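Local coordinates for putative uncharacterized protein ECU08_1170 (Encephalitozoon cuniculi, PDB 3Q87), which binds zinc and probably activates the Mtq2 methyltransferase, with which it forms the complex responsible for methylating the translation termination factor eRF1, at residues 2-7 against 89-94; 10-15 against 107-112; 16-21 against 100-105; 20-25 against 58-63. All blocks are in the same frame, centred on the assembly; numbering follows the deposited sequence.

Contacts 2 and 3, whose centres lie about 7 Å apart, meet at the zinc ion, each supplying two of its four cysteines, and their strands 108-112 and 98-102 are neighbours in the antiparallel sheet. Contact 4 bridges this zinc end and contact 1: it shares L20 and I21 with contact 3, joins strand 20-24 to the end of helix 42-59, and touches contact 1 through L60 and F63. Contact 1, about 17 Å centre to centre from contacts 2 and 3, ties residues 2-7 near the N-terminus to helix 84-91 and strand 93-96. Along the chain, contact 3 is nested inside contact 2 and contact 4 inside contact 1, so N- and C-terminal parts build the zinc end together.

Contact 1 (2-7 against 89-94); sequences KPFLLG and FLFGID
L90 O accepts the hydrogen bond of F4 N (3.1 Å, 147° at the hydrogen), the donor tilted from the carbonyl plane; the same oxygen lies at the edge of the F4 ring. The L90 side chain adds CD2 against P3 CB (3.7 Å) and CB against F4 CB. F91 stacks on F4 in an offset pair, centroids 4.3 Å apart and planes 12° from parallel, with F91 CE1 over one face of the F4 ring and L5 CD2 over the opposite face. F4 CB also makes a CH-pi contact over the F91 ring. A chi1 of 87° puts F4 CG between backbone N and carbonyl carbon, on the side where F91 lies (CG to F91 CZ 3.6 Å). The extended chain of K2 runs past F91 O, which its CD approaches to 3.6 Å. Thus the 3-10 segment 3-7 is docked on residues 89-91, the last part of helix 84-91, shortly before strand 93-96 and beside the methyltransferase: T46 of the partner methyltransferase chain packs on both F4 and F91. I93 O approaches P3 CD at 3.1 Å and takes a CA-H...O contact from K2 CA (3.2 Å). D94 OD1 lies 3.8 Å from K2 N, but its hydrogen bond is with M1 N, and OD2 binds S114.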
loop_
_atom_site.group_PDB
_atom_site.type_symbol
_atom_site.label_atom_id
_atom_site.label_comp_id
_atom_site.label_asym_id
_atom_site.label_seq_id
_atom_site.Cartn_x
_atom_site.Cartn_y
_atom_site.Cartn_z
ATOM N N LYS A 2 3.988 8.005 -7.996
ATOM C CA LYS A 2 2.997 8.620 -8.854
ATOM C C LYS A 2 1.980 9.380 -8.002
ATOM O O LYS A 2 1.636 8.954 -6.908
ATOM C CB LYS A 2 2.309 7.553 -9.694
ATOM C CG LYS A 2 3.283 6.691 -10.489
ATOM C CD LYS A 2 2.548 5.559 -11.172
ATOM C CE LYS A 2 3.471 4.777 -12.096
ATOM N NZ LYS A 2 2.717 3.701 -12.801
ATOM N N PRO A 3 1.520 10.533 -8.493
ATOM C CA PRO A 3 0.650 11.390 -7.679
ATOM C C PRO A 3 -0.669 10.750 -7.220
ATOM O O PRO A 3 -1.256 11.242 -6.257
ATOM C CB PRO A 3 0.406 12.596 -8.597
ATOM C CG PRO A 3 1.697 12.681 -9.400
ATOM C CD PRO A 3 2.086 11.250 -9.651
ATOM N N PHE A 4 -1.131 9.675 -7.854
ATOM C CA PHE A 4 -2.369 9.047 -7.373
ATOM C C PHE A 4 -2.204 8.534 -5.950
ATOM O O PHE A 4 -3.195 8.359 -5.232
ATOM C CB PHE A 4 -2.856 7.930 -8.303
ATOM C CG PHE A 4 -2.255 6.582 -8.011
ATOM C CD1 PHE A 4 -2.908 5.686 -7.179
ATOM C CD2 PHE A 4 -1.047 6.215 -8.566
ATOM C CE1 PHE A 4 -2.363 4.443 -6.907
ATOM C CE2 PHE A 4 -0.495 4.971 -8.308
ATOM C CZ PHE A 4 -1.155 4.085 -7.471
ATOM N N LEU A 5 -0.955 8.316 -5.535
ATOM C CA LEU A 5 -0.683 7.846 -4.166
ATOM C C LEU A 5 -1.151 8.857 -3.119
ATOM O O LEU A 5 -1.381 8.501 -1.965
ATOM C CB LEU A 5 0.798 7.525 -3.962
ATOM C CG LEU A 5 1.241 6.147 -4.466
ATOM C CD1 LEU A 5 2.593 5.770 -3.884
ATOM C CD2 LEU A 5 0.208 5.109 -4.088
ATOM N N LEU A 6 -1.303 10.117 -3.524
ATOM C CA LEU A 6 -1.808 11.135 -2.608
ATOM C C LEU A 6 -3.235 10.849 -2.137
ATOM O O LEU A 6 -3.696 11.459 -1.174
ATOM C CB LEU A 6 -1.735 12.529 -3.227
ATOM C CG LEU A 6 -0.422 13.269 -2.984
ATOM C CD1 LEU A 6 -0.479 14.579 -3.704
ATOM C CD2 LEU A 6 -0.214 13.495 -1.497
ATOM N N GLY A 7 -3.939 9.943 -2.813
ATOM C CA GLY A 7 -5.231 9.503 -2.313
ATOM C C GLY A 7 -5.139 8.404 -1.258
ATOM O O GLY A 7 -6.125 8.078 -0.598
ATOM N N PHE A 89 -2.263 12.455 -15.630
ATOM C CA PHE A 89 -1.450 13.241 -14.712
ATOM C C PHE A 89 -1.085 12.407 -13.475
ATOM O O PHE A 89 0.057 12.414 -13.028
ATOM C CB PHE A 89 -2.209 14.514 -14.310
ATOM C CG PHE A 89 -1.416 15.472 -13.451
ATOM C CD1 PHE A 89 -0.481 16.326 -14.016
ATOM C CD2 PHE A 89 -1.644 15.548 -12.079
ATOM C CE1 PHE A 89 0.233 17.223 -13.232
ATOM C CE2 PHE A 89 -0.936 16.443 -11.285
ATOM C CZ PHE A 89 0.008 17.282 -11.865
ATOM N N LEU A 90 -2.051 11.669 -12.949
ATOM C CA LEU A 90 -1.863 10.997 -11.661
ATOM C C LEU A 90 -1.072 9.690 -11.783
ATOM O O LEU A 90 -0.450 9.234 -10.821
ATOM C CB LEU A 90 -3.211 10.767 -10.977
ATOM C CG LEU A 90 -3.970 12.017 -10.504
ATOM C CD1 LEU A 90 -5.341 11.661 -9.940
ATOM C CD2 LEU A 90 -3.171 12.815 -9.469
ATOM N N PHE A 91 -1.090 9.099 -12.973
ATOM C CA PHE A 91 -0.421 7.828 -13.202
ATOM C C PHE A 91 0.743 7.990 -14.151
ATOM O O PHE A 91 1.582 7.104 -14.264
ATOM C CB PHE A 91 -1.402 6.794 -13.768
ATOM C CG PHE A 91 -2.358 6.245 -12.748
ATOM C CD1 PHE A 91 -2.041 5.104 -12.020
ATOM C CD2 PHE A 91 -3.574 6.874 -12.508
ATOM C CE1 PHE A 91 -2.918 4.603 -11.070
ATOM C CE2 PHE A 91 -4.453 6.381 -11.557
ATOM C CZ PHE A 91 -4.126 5.241 -10.840
ATOM N N GLY A 92 0.786 9.125 -14.842
ATOM C CA GLY A 92 1.759 9.329 -15.898
ATOM C C GLY A 92 2.974 10.126 -15.473
ATOM O O GLY A 92 3.818 10.470 -16.296
ATOM N N ILE A 93 3.063 10.424 -14.182
ATOM C CA ILE A 93 4.231 11.103 -13.643
ATOM C C ILE A 93 4.781 10.331 -12.463
ATOM O O ILE A 93 4.023 9.806 -11.657
ATOM C CB ILE A 93 3.883 12.510 -13.139
ATOM C CG1 ILE A 93 3.285 13.358 -14.265
ATOM C CG2 ILE A 93 5.120 13.179 -12.553
ATOM C CD1 ILE A 93 2.827 14.732 -13.806
ATOM N N ASP A 94 6.101 10.299 -12.344
ATOM C CA ASP A 94 6.741 9.664 -11.209
ATOM C C ASP A 94 7.729 10.616 -10.538
ATOM O O ASP A 94 8.715 11.044 -11.149
ATOM C CB ASP A 94 7.462 8.396 -11.658
ATOM C CG ASP A 94 8.133 7.678 -10.506
ATOM O OD1 ASP A 94 7.429 7.369 -9.512
ATOM O OD2 ASP A 94 9.354 7.420 -10.596
#

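Contact 2 (10-15 against 107-112); sequences KCKRCS and LIYPIK. With ZN (zinc ion), chain C.
C11 SG, one of the zinc ligands, touches L107 CD2 at 3.9 Å, which places an apolar branch beside the metal site. C11 and C14 each bind the zinc ion through SG at 2.4 Å; C102 and C105 complete the four-sulfur shell. Around C11 SG the backbone closes in: R13 N donates at 3.3 Å and C14 N at 3.4 Å, the latter almost straight (176°). Two N-H groups on one thiolate probably offset part of its negative charge.

Outside this shell, the two methyls of L107 meet different residues of the cysteine loop. CD2 also touches K12 CG, the two side chains crossing at about a right angle, while CD1 lies over one face of the R13 guanidinium. R13 NH2 forms a salt bridge with E123, and K12 NZ bonds T118 O.

Farther along the strand, Y109 reaches back to the loop. Its hydroxyl, carried there by the ring, donates to K10 O at 2.8 Å, in the carbonyl plane and on a lone pair. The same OH comes within 2.9 Å of K12 N. K10 NZ itself bonds C72 O of the partner methyltransferase chain, so the loop also faces that subunit. A CxxC loop with N-H...S bonds to its first cysteine is a zinc knuckle, here one of two that build the four-cysteine site of a zinc ribbon, consistent with the family's zinc beta-ribbon clan.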
loop_
_atom_site.group_PDB
_atom_site.type_symbol
_atom_site.label_atom_id
_atom_site.label_comp_id
_atom_site.label_asym_id
_atom_site.label_seq_id
_atom_site.Cartn_x
_atom_site.Cartn_y
_atom_site.Cartn_z
ATOM N N LYS A 10 -1.333 8.860 4.296
ATOM C CA LYS A 10 -1.748 9.808 5.319
ATOM C C LYS A 10 -0.627 10.026 6.325
ATOM O O LYS A 10 0.299 9.214 6.426
ATOM C CB LYS A 10 -3.000 9.314 6.043
ATOM C CG LYS A 10 -2.764 8.114 6.973
ATOM C CD LYS A 10 -4.041 7.744 7.716
ATOM C CE LYS A 10 -3.812 6.667 8.767
ATOM N NZ LYS A 10 -3.147 7.212 9.979
ATOM N N CYS A 11 -0.709 11.126 7.064
ATOM C CA CYS A 11 0.245 11.386 8.125
ATOM C C CYS A 11 0.083 10.325 9.191
ATOM O O CYS A 11 -1.034 9.996 9.600
ATOM C CB CYS A 11 0.032 12.766 8.740
ATOM S SG CYS A 11 1.056 13.023 10.194
ATOM N N LYS A 12 1.195 9.779 9.645
ATOM C CA LYS A 12 1.117 8.643 10.548
ATOM C C LYS A 12 1.003 9.096 12.003
ATOM O O LYS A 12 0.852 8.273 12.904
ATOM C CB LYS A 12 2.326 7.732 10.360
ATOM C CG LYS A 12 3.618 8.318 10.914
ATOM C CD LYS A 12 4.753 7.322 10.820
ATOM C CE LYS A 12 6.072 7.968 11.211
ATOM N NZ LYS A 12 7.184 6.984 11.057
ATOM N N ARG A 13 1.074 10.404 12.223
ATOM C CA ARG A 13 1.039 10.962 13.570
ATOM C C ARG A 13 -0.328 11.592 13.882
ATOM O O ARG A 13 -0.915 11.343 14.938
ATOM C CB ARG A 13 2.135 12.014 13.728
ATOM C CG ARG A 13 1.883 12.951 14.896
ATOM C CD ARG A 13 2.690 14.224 14.741
ATOM N NE ARG A 13 4.059 13.996 15.158
ATOM C CZ ARG A 13 5.119 14.623 14.671
ATOM N NH1 ARG A 13 4.992 15.541 13.723
ATOM N NH2 ARG A 13 6.318 14.319 15.150
ATOM N N CYS A 14 -0.834 12.407 12.959
ATOM C CA CYS A 14 -2.173 12.968 13.107
ATOM C C CYS A 14 -3.237 11.864 13.057
ATOM O O CYS A 14 -3.182 10.968 12.221
ATOM C CB CYS A 14 -2.427 14.057 12.058
ATOM S SG CYS A 14 -1.339 15.508 12.265
ATOM N N SER A 15 -4.188 11.921 13.980
ATOM C CA SER A 15 -5.185 10.870 14.137
ATOM C C SER A 15 -6.414 11.168 13.287
ATOM O O SER A 15 -7.444 10.511 13.409
ATOM C CB SER A 15 -5.591 10.782 15.601
ATOM O OG SER A 15 -5.942 12.073 16.061
ATOM N N LEU A 107 5.112 16.937 9.728
ATOM C CA LEU A 107 5.866 15.702 9.501
ATOM C C LEU A 107 6.210 15.533 8.013
ATOM O O LEU A 107 5.374 15.767 7.137
ATOM C CB LEU A 107 5.063 14.494 9.975
ATOM C CG LEU A 107 5.776 13.141 9.936
ATOM C CD1 LEU A 107 6.781 13.070 11.076
ATOM C CD2 LEU A 107 4.782 11.999 10.039
ATOM N N ILE A 108 7.443 15.122 7.742
ATOM C CA ILE A 108 7.947 14.979 6.381
ATOM C C ILE A 108 8.272 13.533 6.018
ATOM O O ILE A 108 9.029 12.870 6.726
ATOM C CB ILE A 108 9.273 15.724 6.192
ATOM C CG1 ILE A 108 9.135 17.211 6.525
ATOM C CG2 ILE A 108 9.794 15.520 4.785
ATOM C CD1 ILE A 108 8.313 17.957 5.554
ATOM N N TYR A 109 7.714 13.081 4.894
ATOM C CA TYR A 109 8.087 11.820 4.266
ATOM C C TYR A 109 8.993 12.105 3.061
ATOM O O TYR A 109 8.536 12.577 2.028
ATOM C CB TYR A 109 6.852 11.077 3.752
ATOM C CG TYR A 109 5.810 10.623 4.763
ATOM C CD1 TYR A 109 6.140 10.368 6.086
ATOM C CD2 TYR A 109 4.499 10.400 4.362
ATOM C CE1 TYR A 109 5.189 9.935 6.985
ATOM C CE2 TYR A 109 3.527 9.961 5.258
ATOM C CZ TYR A 109 3.879 9.726 6.558
ATOM O OH TYR A 109 2.926 9.286 7.431
ATOM N N PRO A 110 10.281 11.804 3.179
ATOM C CA PRO A 110 11.133 11.989 2.002
ATOM C C PRO A 110 10.702 11.036 0.892
ATOM O O PRO A 110 10.180 9.960 1.161
ATOM C CB PRO A 110 12.525 11.593 2.509
ATOM C CG PRO A 110 12.437 11.691 4.011
ATOM C CD PRO A 110 11.031 11.298 4.339
ATOM N N ILE A 111 10.912 11.451 -0.348
ATOM C CA ILE A 111 10.737 10.585 -1.497
ATOM C C ILE A 111 12.132 10.450 -2.093
ATOM O O ILE A 111 12.741 11.441 -2.486
ATOM C CB ILE A 111 9.747 11.194 -2.511
ATOM C CG1 ILE A 111 8.347 11.311 -1.885
ATOM C CG2 ILE A 111 9.702 10.373 -3.804
ATOM C CD1 ILE A 111 7.407 12.234 -2.653
ATOM N N LYS A 112 12.646 9.227 -2.129
ATOM C CA LYS A 112 14.024 8.983 -2.520
ATOM C C LYS A 112 14.094 7.790 -3.477
ATOM O O LYS A 112 13.730 6.677 -3.114
ATOM C CB LYS A 112 14.860 8.729 -1.260
ATOM C CG LYS A 112 16.317 8.389 -1.518
ATOM C CD LYS A 112 16.998 7.951 -0.220
ATOM C CE LYS A 112 18.343 7.275 -0.473
ATOM N NZ LYS A 112 18.900 6.684 0.782
HETATM ZN ZN ZN C . 0.500 15.262 10.673
#

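Contact 3 (16-21 against 100-105); sequences FMTKLI and LRCDMC. With ZN (zinc ion), chain C.
L20 and C102 form an antiparallel non-hydrogen-bonded pair and I21 and R101 a hydrogen-bonded one, I21 N meeting R101 O at 2.7 Å and 173° and R101 N returning to I21 O at 2.8 Å. Past the strand end, D103 N continues the pairing to K19 O at 2.9 Å. The D103 carboxylate then turns back over the loop: D103 CG lies between backbone N and carbonyl carbon (chi1 68°), which brings the carboxylate over K19 N, and OD1 accepts K19 N at 3.1 Å from above the carboxylate plane. OD2 lies against the K19 aliphatic chain, 3.2 Å from CD, whereas K19 NZ goes on to a salt bridge with E51.

On the cysteine side, T18 CG2 presses on M104 CG at 3.4 Å, closer than usual for two carbons. F16 CE1 reaches the same M104 CG. L20 CD2 packs on C102 CB, while I21 CB covers one face of the R101 guanidinium, the two side chains lying side by side.

C102 and C105 bind zinc through SG. C102 SG takes one good N-H, from C105 N at 3.4 Å, and a weak one from M104 N, with T18 OG1 3.2 Å away, while D103, bonded through both backbone N and OD1, fixes the loop that presents this CxxC pair.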
loop_
_atom_site.group_PDB
_atom_site.type_symbol
_atom_site.label_atom_id
_atom_site.label_comp_id
_atom_site.label_asym_id
_atom_site.label_seq_id
_atom_site.Cartn_x
_atom_site.Cartn_y
_atom_site.Cartn_z
ATOM N N PHE A 16 -6.300 12.180 12.440
ATOM C CA PHE A 16 -7.370 12.559 11.526
ATOM C C PHE A 16 -6.722 12.833 10.182
ATOM O O PHE A 16 -5.518 13.071 10.120
ATOM C CB PHE A 16 -8.071 13.822 12.025
ATOM C CG PHE A 16 -7.118 14.920 12.435
ATOM C CD1 PHE A 16 -6.962 16.056 11.653
ATOM C CD2 PHE A 16 -6.365 14.806 13.595
ATOM C CE1 PHE A 16 -6.075 17.059 12.022
ATOM C CE2 PHE A 16 -5.481 15.799 13.974
ATOM C CZ PHE A 16 -5.336 16.933 13.188
ATOM N N MET A 17 -7.507 12.791 9.110
ATOM C CA MET A 17 -6.990 13.142 7.789
ATOM C C MET A 17 -6.480 14.574 7.770
ATOM O O MET A 17 -7.093 15.471 8.341
ATOM C CB MET A 17 -8.061 12.996 6.701
ATOM C CG MET A 17 -8.245 11.593 6.130
ATOM S SD MET A 17 -6.751 10.850 5.440
ATOM C CE MET A 17 -6.249 9.865 6.837
ATOM N N THR A 18 -5.352 14.763 7.100
ATOM C CA THR A 18 -4.772 16.062 6.851
ATOM C C THR A 18 -4.338 16.038 5.387
ATOM O O THR A 18 -4.480 15.016 4.721
ATOM C CB THR A 18 -3.527 16.272 7.711
ATOM O OG1 THR A 18 -2.550 15.300 7.349
ATOM C CG2 THR A 18 -3.849 16.107 9.202
ATOM N N LYS A 19 -3.800 17.143 4.890
ATOM C CA LYS A 19 -3.328 17.199 3.507
ATOM C C LYS A 19 -1.825 16.996 3.454
ATOM O O LYS A 19 -1.092 17.685 4.154
ATOM C CB LYS A 19 -3.657 18.559 2.896
ATOM C CG LYS A 19 -5.125 18.906 2.893
ATOM C CD LYS A 19 -5.309 20.403 2.671
ATOM C CE LYS A 19 -6.665 20.897 3.174
ATOM N NZ LYS A 19 -6.758 22.382 3.108
ATOM N N LEU A 20 -1.362 16.053 2.639
ATOM C CA LEU A 20 0.074 15.884 2.440
ATOM C C LEU A 20 0.490 16.733 1.255
ATOM O O LEU A 20 -0.032 16.555 0.162
ATOM C CB LEU A 20 0.433 14.415 2.195
ATOM C CG LEU A 20 0.003 13.454 3.321
ATOM C CD1 LEU A 20 0.480 12.018 3.061
ATOM C CD2 LEU A 20 0.489 13.972 4.672
ATOM N N ILE A 21 1.421 17.656 1.469
ATOM C CA ILE A 21 1.854 18.557 0.398
ATOM C C ILE A 21 3.157 18.090 -0.226
ATOM O O ILE A 21 4.117 17.789 0.470
ATOM C CB ILE A 21 2.016 20.012 0.893
ATOM C CG1 ILE A 21 0.753 20.473 1.626
ATOM C CG2 ILE A 21 2.312 20.950 -0.274
ATOM C CD1 ILE A 21 -0.512 20.340 0.795
ATOM N N LEU A 100 6.948 14.701 0.993
ATOM C CA LEU A 100 5.551 14.903 1.330
ATOM C C LEU A 100 5.487 15.475 2.741
ATOM O O LEU A 100 6.088 14.924 3.651
ATOM C CB LEU A 100 4.792 13.578 1.281
ATOM C CG LEU A 100 4.711 12.898 -0.087
ATOM C CD1 LEU A 100 4.046 11.539 0.048
ATOM C CD2 LEU A 100 3.972 13.776 -1.108
ATOM N N ARG A 101 4.750 16.568 2.924
ATOM C CA ARG A 101 4.669 17.226 4.228
ATOM C C ARG A 101 3.221 17.320 4.725
ATOM O O ARG A 101 2.363 17.836 4.027
ATOM C CB ARG A 101 5.290 18.637 4.155
ATOM C CG ARG A 101 5.111 19.458 5.450
ATOM C CD ARG A 101 5.820 20.812 5.416
ATOM N NE ARG A 101 5.577 21.540 4.176
ATOM C CZ ARG A 101 4.471 22.231 3.916
ATOM N NH1 ARG A 101 3.488 22.278 4.811
ATOM N NH2 ARG A 101 4.345 22.873 2.760
ATOM N N CYS A 102 2.961 16.825 5.932
ATOM C CA CYS A 102 1.651 16.968 6.552
ATOM C C CYS A 102 1.390 18.435 6.851
ATOM O O CYS A 102 2.177 19.066 7.532
ATOM C CB CYS A 102 1.585 16.192 7.866
ATOM S SG CYS A 102 0.022 16.499 8.798
ATOM N N ASP A 103 0.288 18.976 6.349
ATOM C CA ASP A 103 0.009 20.399 6.525
ATOM C C ASP A 103 -0.355 20.757 7.960
ATOM O O ASP A 103 -0.320 21.926 8.318
ATOM C CB ASP A 103 -1.077 20.885 5.557
ATOM C CG ASP A 103 -2.453 20.292 5.864
ATOM O OD1 ASP A 103 -2.541 19.347 6.677
ATOM O OD2 ASP A 103 -3.455 20.773 5.295
ATOM N N MET A 104 -0.691 19.764 8.784
ATOM C CA MET A 104 -1.090 20.051 10.156
ATOM C C MET A 104 0.054 19.968 11.167
ATOM O O MET A 104 0.186 20.847 12.023
ATOM C CB MET A 104 -2.254 19.165 10.606
ATOM C CG MET A 104 -3.551 19.422 9.838
ATOM S SD MET A 104 -4.296 21.033 10.188
ATOM C CE MET A 104 -4.455 20.899 11.972
ATOM N N CYS A 105 0.871 18.920 11.087
ATOM C CA CYS A 105 1.940 18.763 12.069
ATOM C C CYS A 105 3.326 18.952 11.461
ATOM O O CYS A 105 4.317 18.934 12.180
ATOM C CB CYS A 105 1.857 17.398 12.742
ATOM S SG CYS A 105 2.454 16.082 11.661
HETATM ZN ZN ZN C . 0.500 15.262 10.673
#

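Contact 4 (20-25 against 58-63); sequences LILECE and NSLRDF
Hydrogen bonding between L22 and S59 centres on the serine hydroxyl at the end of helix 42-59. S59 OG lies 2.5 Å from L22 O, so short that the exact geometry is doubtful. S55 O, one helical turn back, is a second acceptor for S59 OG, so L22 O and S55 O must compete for or share its one hydrogen, which adds to that doubt. S59 OG is anti to its own carbonyl carbon (chi1 -65°), which points it at the strand.

Water extends this pairing. One molecule accepts from L22 N at 2.8 Å and donates to S59 OG at 2.7 Å; a second accepts from C24 N and donates to S59 O at 2.8 Å.

Apolar contact fills in beside the polar one. L22 CD1 presses on S59 CB at 3.5 Å, a tight carbon pair, and also meets L60 CG at 4.2 Å. C24 SG rests against L60 CD2 at 3.5 Å. L60, where the helical backbone ends, begins a type I turn closed by F63 N to L60 O, and its side chain also packs on I93.

Chemically, strand 20-24, paired on one side with strand 98-102, turns L22 N, L22 O and C24 N to the helix end: the S59 hydroxyl meets L22 O, and each N-H reaches S59 through a water, at OG for L22 and at the carbonyl O for C24.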
loop_
_atom_site.group_PDB
_atom_site.type_symbol
_atom_site.label_atom_id
_atom_site.label_comp_id
_atom_site.label_asym_id
_atom_site.label_seq_id
_atom_site.Cartn_x
_atom_site.Cartn_y
_atom_site.Cartn_z
ATOM N N LEU A 20 -1.362 16.053 2.639
ATOM C CA LEU A 20 0.074 15.884 2.440
ATOM C C LEU A 20 0.490 16.733 1.255
ATOM O O LEU A 20 -0.032 16.555 0.162
ATOM C CB LEU A 20 0.433 14.415 2.195
ATOM C CG LEU A 20 0.003 13.454 3.321
ATOM C CD1 LEU A 20 0.480 12.018 3.061
ATOM C CD2 LEU A 20 0.489 13.972 4.672
ATOM N N ILE A 21 1.421 17.656 1.469
ATOM C CA ILE A 21 1.854 18.557 0.398
ATOM C C ILE A 21 3.157 18.090 -0.226
ATOM O O ILE A 21 4.117 17.789 0.470
ATOM C CB ILE A 21 2.016 20.012 0.893
ATOM C CG1 ILE A 21 0.753 20.473 1.626
ATOM C CG2 ILE A 21 2.312 20.950 -0.274
ATOM C CD1 ILE A 21 -0.512 20.340 0.795
ATOM N N LEU A 22 3.175 18.042 -1.552
ATOM C CA LEU A 22 4.300 17.528 -2.311
ATOM C C LEU A 22 5.329 18.612 -2.601
ATOM O O LEU A 22 4.985 19.698 -3.070
ATOM C CB LEU A 22 3.790 16.937 -3.631
ATOM C CG LEU A 22 4.644 16.041 -4.541
ATOM C CD1 LEU A 22 5.082 16.798 -5.757
ATOM C CD2 LEU A 22 5.858 15.400 -3.847
ATOM N N GLU A 23 6.591 18.308 -2.307
ATOM C CA GLU A 23 7.709 19.075 -2.833
ATOM C C GLU A 23 8.512 18.170 -3.757
ATOM O O GLU A 23 8.888 17.062 -3.382
ATOM C CB GLU A 23 8.595 19.609 -1.716
ATOM C CG GLU A 23 10.011 19.882 -2.167
ATOM C CD GLU A 23 10.565 21.154 -1.578
ATOM O OE1 GLU A 23 11.727 21.139 -1.106
ATOM O OE2 GLU A 23 9.830 22.168 -1.587
ATOM N N CYS A 24 8.775 18.652 -4.963
ATOM C CA CYS A 24 9.361 17.822 -5.997
ATOM C C CYS A 24 10.736 18.323 -6.426
ATOM O O CYS A 24 10.847 19.368 -7.062
ATOM C CB CYS A 24 8.417 17.785 -7.194
ATOM S SG CYS A 24 8.943 16.707 -8.525
ATOM N N GLU A 25 11.788 17.590 -6.071
ATOM C CA GLU A 25 13.107 17.912 -6.595
ATOM C C GLU A 25 13.225 17.435 -8.043
ATOM O O GLU A 25 13.544 18.214 -8.940
ATOM C CB GLU A 25 14.223 17.327 -5.736
ATOM C CG GLU A 25 15.589 17.939 -6.030
ATOM C CD GLU A 25 15.581 19.466 -5.943
ATOM O OE1 GLU A 25 15.341 20.000 -4.834
ATOM O OE2 GLU A 25 15.817 20.133 -6.980
ATOM N N ASN A 58 0.609 22.785 -8.622
ATOM C CA ASN A 58 1.556 23.748 -8.080
ATOM C C ASN A 58 2.895 23.114 -7.726
ATOM O O ASN A 58 3.947 23.672 -8.023
ATOM C CB ASN A 58 0.978 24.420 -6.840
ATOM C CG ASN A 58 1.829 25.561 -6.362
ATOM O OD1 ASN A 58 2.340 26.339 -7.167
ATOM N ND2 ASN A 58 1.993 25.675 -5.049
ATOM N N SER A 59 2.853 21.949 -7.081
ATOM C CA SER A 59 4.074 21.247 -6.711
ATOM C C SER A 59 4.900 20.855 -7.934
ATOM O O SER A 59 6.136 20.796 -7.874
ATOM C CB SER A 59 3.740 19.993 -5.889
ATOM O OG SER A 59 3.154 20.340 -4.645
ATOM N N LEU A 60 4.227 20.582 -9.041
ATOM C CA LEU A 60 4.929 20.096 -10.223
ATOM C C LEU A 60 5.051 21.140 -11.333
ATOM O O LEU A 60 5.288 20.792 -12.486
ATOM C CB LEU A 60 4.249 18.843 -10.758
ATOM C CG LEU A 60 4.381 17.614 -9.863
ATOM C CD1 LEU A 60 3.270 16.632 -10.162
ATOM C CD2 LEU A 60 5.757 16.974 -10.056
ATOM N N ARG A 61 4.919 22.413 -10.980
ATOM C CA ARG A 61 4.903 23.486 -11.983
ATOM C C ARG A 61 6.199 23.588 -12.801
ATOM O O ARG A 61 6.180 24.023 -13.956
ATOM C CB ARG A 61 4.539 24.833 -11.345
ATOM C CG ARG A 61 5.576 25.362 -10.372
ATOM C CD ARG A 61 5.072 26.597 -9.646
ATOM N NE ARG A 61 6.071 27.118 -8.719
ATOM C CZ ARG A 61 6.221 26.701 -7.465
ATOM N NH1 ARG A 61 5.432 25.750 -6.978
ATOM N NH2 ARG A 61 7.161 27.234 -6.694
ATOM N N ASP A 62 7.312 23.174 -12.208
ATOM C CA ASP A 62 8.587 23.126 -12.915
ATOM C C ASP A 62 8.801 21.810 -13.680
ATOM O O ASP A 62 9.871 21.572 -14.244
ATOM C CB ASP A 62 9.742 23.366 -11.946
ATOM C CG ASP A 62 9.858 24.817 -11.533
ATOM O OD1 ASP A 62 10.790 25.148 -10.764
ATOM O OD2 ASP A 62 9.015 25.629 -11.982
ATOM N N PHE A 63 7.787 20.954 -13.694
ATOM C CA PHE A 63 7.848 19.739 -14.497
ATOM C C PHE A 63 6.929 19.850 -15.708
ATOM O O PHE A 63 5.724 20.033 -15.569
ATOM C CB PHE A 63 7.470 18.518 -13.666
ATOM C CG PHE A 63 7.311 17.262 -14.475
ATOM C CD1 PHE A 63 8.417 16.487 -14.802
ATOM C CD2 PHE A 63 6.058 16.848 -14.902
ATOM C CE1 PHE A 63 8.276 15.320 -15.539
ATOM C CE2 PHE A 63 5.908 15.682 -15.637
ATOM C CZ PHE A 63 7.019 14.916 -15.956
HETATM O O HOH W 1 1.229 18.922 -3.424
HETATM O O HOH W 2 7.849 21.322 -5.783
#